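Side-chain contacts in methyltransferase (Pyrococcus horikoshii, PDB 1IXK), which probably methylates carbon 5 of cytidine in tRNA, using S-adenosyl-L-methionine as methyl donor: residues Q57-R62 and T92-T97; Y135-M140 and L169-F174. All coordinates share one frame; numbering follows the deposited sequence.

Contact 1 (Q57-R62 and T92-T97); sequences QDLVKR and TPEFLT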
loop_
_atom_site.group_PDB
_atom_site.type_symbol
_atom_site.label_atom_id
_atom_site.label_comp_id
_atom_site.label_asym_id
_atom_site.label_seq_id
_atom_site.Cartn_x
_atom_site.Cartn_y
_atom_site.Cartn_z
ATOM N N GLN A 57 -9.447 17.800 -12.919
ATOM C CA GLN A 57 -10.595 18.676 -13.125
ATOM C C GLN A 57 -11.408 18.264 -14.353
ATOM O O GLN A 57 -12.637 18.202 -14.300
ATOM C CB GLN A 57 -10.122 20.123 -13.282
ATOM C CG GLN A 57 -11.125 21.161 -12.808
ATOM C CD GLN A 57 -10.820 22.550 -13.340
ATOM O OE1 GLN A 57 -10.943 22.807 -14.538
ATOM N NE2 GLN A 57 -10.415 23.450 -12.452
ATOM N N ASP A 58 -10.720 17.983 -15.458
ATOM C CA ASP A 58 -11.396 17.579 -16.687
ATOM C C ASP A 58 -12.029 16.193 -16.617
ATOM O O ASP A 58 -13.147 15.992 -17.096
ATOM C CB ASP A 58 -10.433 17.626 -17.878
ATOM C CG ASP A 58 -10.061 19.042 -18.270
ATOM O OD1 ASP A 58 -10.923 19.937 -18.142
ATOM O OD2 ASP A 58 -8.915 19.263 -18.717
ATOM N N LEU A 59 -11.313 15.234 -16.034
ATOM C CA LEU A 59 -11.830 13.876 -15.921
ATOM C C LEU A 59 -13.092 13.859 -15.068
ATOM O O LEU A 59 -14.074 13.194 -15.409
ATOM C CB LEU A 59 -10.765 12.951 -15.315
ATOM C CG LEU A 59 -11.093 11.460 -15.149
ATOM C CD1 LEU A 59 -12.092 11.264 -14.015
ATOM C CD2 LEU A 59 -11.640 10.898 -16.450
ATOM N N VAL A 60 -13.067 14.589 -13.958
ATOM C CA VAL A 60 -14.215 14.649 -13.063
ATOM C C VAL A 60 -15.456 15.192 -13.764
ATOM O O VAL A 60 -16.555 14.674 -13.579
ATOM C CB VAL A 60 -13.916 15.522 -11.827
ATOM C CG1 VAL A 60 -15.204 15.813 -11.066
ATOM C CG2 VAL A 60 -12.917 14.804 -10.919
ATOM N N LYS A 61 -15.282 16.240 -14.561
ATOM C CA LYS A 61 -16.414 16.822 -15.275
ATOM C C LYS A 61 -16.990 15.816 -16.265
ATOM O O LYS A 61 -18.207 15.692 -16.399
ATOM C CB LYS A 61 -15.983 18.096 -16.000
ATOM C CG LYS A 61 -15.577 19.212 -15.055
ATOM C CD LYS A 61 -14.979 20.390 -15.807
ATOM C CE LYS A 61 -14.494 21.461 -14.846
ATOM N NZ LYS A 61 -13.750 22.529 -15.565
ATOM N N ARG A 62 -16.114 15.083 -16.944
ATOM C CA ARG A 62 -16.549 14.087 -17.913
ATOM C C ARG A 62 -17.359 12.958 -17.281
ATOM O O ARG A 62 -18.392 12.556 -17.816
ATOM C CB ARG A 62 -15.344 13.496 -18.648
ATOM C CG ARG A 62 -14.693 14.447 -19.636
ATOM C CD ARG A 62 -13.503 13.800 -20.340
ATOM N NE ARG A 62 -13.837 12.500 -20.923
ATOM C CZ ARG A 62 -13.102 11.886 -21.846
ATOM N NH1 ARG A 62 -11.990 12.455 -22.298
ATOM N NH2 ARG A 62 -13.475 10.702 -22.317
ATOM N N THR A 92 -16.637 2.449 -19.430
ATOM C CA THR A 92 -16.535 3.818 -19.930
ATOM C C THR A 92 -15.319 4.014 -20.825
ATOM O O THR A 92 -14.322 3.305 -20.695
ATOM C CB THR A 92 -16.404 4.825 -18.779
ATOM O OG1 THR A 92 -15.191 4.566 -18.062
ATOM C CG2 THR A 92 -17.583 4.711 -17.829
ATOM N N PRO A 93 -15.392 4.983 -21.755
ATOM C CA PRO A 93 -14.274 5.259 -22.659
ATOM C C PRO A 93 -13.088 5.745 -21.824
ATOM O O PRO A 93 -11.931 5.508 -22.171
ATOM C CB PRO A 93 -14.826 6.360 -23.564
ATOM C CG PRO A 93 -16.294 6.085 -23.580
ATOM C CD PRO A 93 -16.578 5.771 -22.134
ATOM N N GLU A 94 -13.397 6.429 -20.724
ATOM C CA GLU A 94 -12.382 6.950 -19.813
ATOM C C GLU A 94 -11.461 5.818 -19.358
ATOM O O GLU A 94 -10.240 5.939 -19.401
ATOM C CB GLU A 94 -13.034 7.579 -18.576
ATOM C CG GLU A 94 -13.700 8.939 -18.783
ATOM C CD GLU A 94 -14.909 8.890 -19.700
ATOM O OE1 GLU A 94 -15.558 7.826 -19.782
ATOM O OE2 GLU A 94 -15.220 9.925 -20.328
ATOM N N PHE A 95 -12.061 4.717 -18.922
ATOM C CA PHE A 95 -11.293 3.570 -18.460
ATOM C C PHE A 95 -10.609 2.823 -19.600
ATOM O O PHE A 95 -9.448 2.431 -19.490
ATOM C CB PHE A 95 -12.201 2.605 -17.688
ATOM C CG PHE A 95 -11.524 1.319 -17.305
ATOM C CD1 PHE A 95 -11.579 0.209 -18.146
ATOM C CD2 PHE A 95 -10.792 1.231 -16.126
ATOM C CE1 PHE A 95 -10.911 -0.967 -17.817
ATOM C CE2 PHE A 95 -10.119 0.057 -15.789
ATOM C CZ PHE A 95 -10.179 -1.043 -16.637
ATOM N N LEU A 96 -11.331 2.632 -20.699
ATOM C CA LEU A 96 -10.797 1.910 -21.845
ATOM C C LEU A 96 -9.665 2.638 -22.574
ATOM O O LEU A 96 -8.850 2.005 -23.243
ATOM C CB LEU A 96 -11.932 1.579 -22.823
ATOM C CG LEU A 96 -13.016 0.636 -22.283
ATOM C CD1 LEU A 96 -14.159 0.526 -23.281
ATOM C CD2 LEU A 96 -12.414 -0.734 -22.009
ATOM N N THR A 97 -9.605 3.959 -22.449
ATOM C CA THR A 97 -8.549 4.713 -23.116
ATOM C C THR A 97 -7.443 5.141 -22.148
ATOM O O THR A 97 -6.607 5.981 -22.477
ATOM C CB THR A 97 -9.115 5.959 -23.846
ATOM O OG1 THR A 97 -9.756 6.831 -22.909
ATOM C CG2 THR A 97 -10.126 5.534 -24.908
#
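E94 of the short helix 93-96 reaches across to L59 and R62 of helix 56-65. Ahead of it, T92 is the N-cap. Its OG1 accepts from F95 N at 3.2 Å and so holds the first turn. T92 OG1 also bonds to I89 O. P93 comes next; its ring touches K66, just past helix 56-65.

E94 follows and carries the contact. Its chain bends at chi2 (66°), so CD folds back beside CA instead of extending straight out from it. L59 CD2 packs against the aliphatic part, 3.7 Å from E94 CG. R62 grips the far end side-on: NE and NH2 both go to E94 OE2. R62 NE lies 3.0 Å from E94 OE2, on the lone pair directed away from OE1. R62 NH2 lies 2.8 Å from E94 OE2 and comes from above the carboxylate plane. The guanidinium and carboxylate planes stand 84° apart, so this is not the flat two-to-two pairing. Both N-H bonds are bent; that from NE makes an angle of only 133°. E94 OE1 has a salt bridge of its own to K66. Two positive partners on a buried carboxylate are likely to favour its charged form.

T97 is the first residue past the helix. Its OG1 meets P93 O at 2.7 Å, on the opposite face of that carbonyl from T97 N. T97 O receives K53 NZ.

Both helices lie on the four-stranded antiparallel sheet. L59 touches F47, V49 and I100. F95 touches I100 and I102. With helix 56-65 after strand 46-49 and helix 93-96 before strand 100-102, this is the ferredoxin-like beta-alpha-beta-beta-alpha-beta order.

Contact 2 (Y135-M140 and L169-F174); sequences YLAQLM and LNVILF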
loop_
_atom_site.group_PDB
_atom_site.type_symbol
_atom_site.label_atom_id
_atom_site.label_comp_id
_atom_site.label_asym_id
_atom_site.label_seq_id
_atom_site.Cartn_x
_atom_site.Cartn_y
_atom_site.Cartn_z
ATOM N N TYR A 135 1.252 4.641 -10.805
ATOM C CA TYR A 135 0.974 5.859 -10.049
ATOM C C TYR A 135 2.306 6.600 -9.910
ATOM O O TYR A 135 2.374 7.820 -10.102
ATOM C CB TYR A 135 0.392 5.527 -8.664
ATOM C CG TYR A 135 -0.440 6.644 -8.048
ATOM C CD1 TYR A 135 -1.384 6.365 -7.058
ATOM C CD2 TYR A 135 -0.308 7.973 -8.475
ATOM C CE1 TYR A 135 -2.184 7.372 -6.512
ATOM C CE2 TYR A 135 -1.104 8.992 -7.931
ATOM C CZ TYR A 135 -2.042 8.679 -6.950
ATOM O OH TYR A 135 -2.847 9.665 -6.410
ATOM N N LEU A 136 3.369 5.861 -9.591
ATOM C CA LEU A 136 4.696 6.464 -9.462
ATOM C C LEU A 136 5.051 7.160 -10.772
ATOM O O LEU A 136 5.588 8.269 -10.773
ATOM C CB LEU A 136 5.765 5.402 -9.163
ATOM C CG LEU A 136 5.665 4.605 -7.863
ATOM C CD1 LEU A 136 6.713 3.494 -7.873
ATOM C CD2 LEU A 136 5.858 5.524 -6.654
ATOM N N ALA A 137 4.743 6.501 -11.885
ATOM C CA ALA A 137 5.035 7.052 -13.200
ATOM C C ALA A 137 4.360 8.394 -13.475
ATOM O O ALA A 137 4.998 9.307 -13.999
ATOM C CB ALA A 137 4.651 6.045 -14.294
ATOM N N GLN A 138 3.080 8.531 -13.137
ATOM C CA GLN A 138 2.412 9.799 -13.406
ATOM C C GLN A 138 2.889 10.885 -12.444
ATOM O O GLN A 138 2.961 12.058 -12.807
ATOM C CB GLN A 138 0.878 9.643 -13.381
ATOM C CG GLN A 138 0.231 9.335 -12.042
ATOM C CD GLN A 138 -1.277 9.149 -12.168
ATOM O OE1 GLN A 138 -1.750 8.170 -12.752
ATOM N NE2 GLN A 138 -2.039 10.095 -11.628
ATOM N N LEU A 139 3.256 10.496 -11.229
ATOM C CA LEU A 139 3.753 11.466 -10.263
ATOM C C LEU A 139 5.106 11.985 -10.747
ATOM O O LEU A 139 5.479 13.129 -10.477
ATOM C CB LEU A 139 3.882 10.817 -8.876
ATOM C CG LEU A 139 2.557 10.520 -8.156
ATOM C CD1 LEU A 139 2.807 9.620 -6.948
ATOM C CD2 LEU A 139 1.905 11.824 -7.721
HETATM N N MSE A 140 5.828 11.143 -11.483
HETATM C CA MSE A 140 7.135 11.510 -12.024
HETATM C C MSE A 140 6.984 12.164 -13.402
HETATM O O MSE A 140 7.970 12.547 -14.031
HETATM C CB MSE A 140 8.029 10.259 -12.124
HETATM C CG MSE A 140 8.328 9.604 -10.763
HETATM SE SE MSE A 140 9.032 7.915 -10.847
HETATM C CE MSE A 140 10.665 8.274 -11.302
ATOM N N LEU A 169 5.845 5.717 -19.929
ATOM C CA LEU A 169 7.062 5.522 -20.714
ATOM C C LEU A 169 8.359 5.352 -19.931
ATOM O O LEU A 169 9.404 5.077 -20.525
ATOM C CB LEU A 169 7.242 6.716 -21.663
ATOM C CG LEU A 169 6.061 7.076 -22.572
ATOM C CD1 LEU A 169 6.321 8.406 -23.266
ATOM C CD2 LEU A 169 5.856 5.965 -23.585
ATOM N N ASN A 170 8.304 5.502 -18.611
ATOM C CA ASN A 170 9.523 5.435 -17.809
ATOM C C ASN A 170 9.716 4.224 -16.903
ATOM O O ASN A 170 10.530 4.273 -15.976
ATOM C CB ASN A 170 9.622 6.707 -16.965
ATOM C CG ASN A 170 8.501 6.814 -15.959
ATOM O OD1 ASN A 170 7.524 6.063 -16.023
ATOM N ND2 ASN A 170 8.624 7.754 -15.026
ATOM N N VAL A 171 8.994 3.138 -17.163
ATOM C CA VAL A 171 9.126 1.941 -16.332
ATOM C C VAL A 171 9.926 0.859 -17.040
ATOM O O VAL A 171 9.789 0.662 -18.249
ATOM C CB VAL A 171 7.742 1.353 -15.953
ATOM C CG1 VAL A 171 7.917 0.088 -15.102
ATOM C CG2 VAL A 171 6.922 2.382 -15.191
ATOM N N ILE A 172 10.781 0.178 -16.284
ATOM C CA ILE A 172 11.581 -0.922 -16.810
ATOM C C ILE A 172 11.171 -2.146 -15.994
ATOM O O ILE A 172 11.264 -2.135 -14.765
ATOM C CB ILE A 172 13.097 -0.677 -16.627
ATOM C CG1 ILE A 172 13.529 0.557 -17.428
ATOM C CG2 ILE A 172 13.881 -1.902 -17.101
ATOM C CD1 ILE A 172 15.016 0.862 -17.340
ATOM N N LEU A 173 10.703 -3.189 -16.672
ATOM C CA LEU A 173 10.257 -4.402 -15.998
ATOM C C LEU A 173 11.236 -5.548 -16.145
ATOM O O LEU A 173 11.599 -5.918 -17.257
ATOM C CB LEU A 173 8.900 -4.846 -16.551
ATOM C CG LEU A 173 7.707 -3.908 -16.380
ATOM C CD1 LEU A 173 6.524 -4.441 -17.193
ATOM C CD2 LEU A 173 7.352 -3.789 -14.915
ATOM N N PHE A 174 11.652 -6.120 -15.020
ATOM C CA PHE A 174 12.579 -7.245 -15.041
ATOM C C PHE A 174 11.885 -8.525 -14.596
ATOM O O PHE A 174 11.066 -8.511 -13.678
ATOM C CB PHE A 174 13.769 -6.983 -14.117
ATOM C CG PHE A 174 14.650 -5.857 -14.562
ATOM C CD1 PHE A 174 14.917 -5.654 -15.913
ATOM C CD2 PHE A 174 15.251 -5.021 -13.626
ATOM C CE1 PHE A 174 15.770 -4.639 -16.327
ATOM C CE2 PHE A 174 16.106 -4.001 -14.031
ATOM C CZ PHE A 174 16.366 -3.810 -15.385
#
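The flat amide of N170 meets A137 and M140 through its outer atoms, and neither residue lies over one of its faces. N170 OD1 is set against the methyl of A137, 3.4 Å from A137 CB. N170 ND2 is turned to the end of the helix, 3.9 Å from M140 CB. M140 is selenomethionine here. No hydrogen bond joins the two segments.

N170 CG sits between its own backbone N and carbonyl carbon (chi1 65°). This carries the amide toward the helix. The amide nitrogen donates to D143 O, just beyond the helix, which fixes which end of the amide faces M140. The oxygen is buried against A137 and has no polar partner in the model. A leucine here would probably leave D143 O without its side-chain donor and free the turn before strand 145-149 from this tie.

A137 is small and lets the strand segment come close. Its CA is 6.6 Å from N170 CA. The same methyl also faces V171, with A137 CB 4.4 Å from V171 CG2, a loose apolar contact. A137 further touches V168. M140 and L136 turn to I146 on the neighbouring strand. V171 continues the apolar layer onto L163 of helix 153-166.

N170 and I172 bond through their backbones to I146, in the parallel pairing of strands 145-149 and 171-174. Helix 131-139 belongs to the beta-alpha-beta crossover from strand 121-124 to strand 145-149. The contact packs its C-terminal end on the start of the next strand, 171-174. This is the Rossmann-like core of class I methyltransferases. V171 lies about 7 Å, side chain to side chain, from P129 of the predicted S-adenosyl-L-methionine site.

From the N terminus, contact 1 comes first. It closes the span from helix 56-65 to helix 93-96, which holds strands 69-73 and 79-82. Contact 2 opens later and closes the span from helix 131-139 to strand 171-174, which holds strand 145-149 and helix 153-166. The two are in series and neither nest nor cross. Contact 1 ties the helices of the N-terminal ferredoxin-like part. Contact 2 joins a helix to the parallel part of the mixed sheet of the methyltransferase core. Their nearest atoms are about 10 Å apart and do not touch. Q138 bridges the two parts by bonding to R48 and to V49 O on strand 46-49.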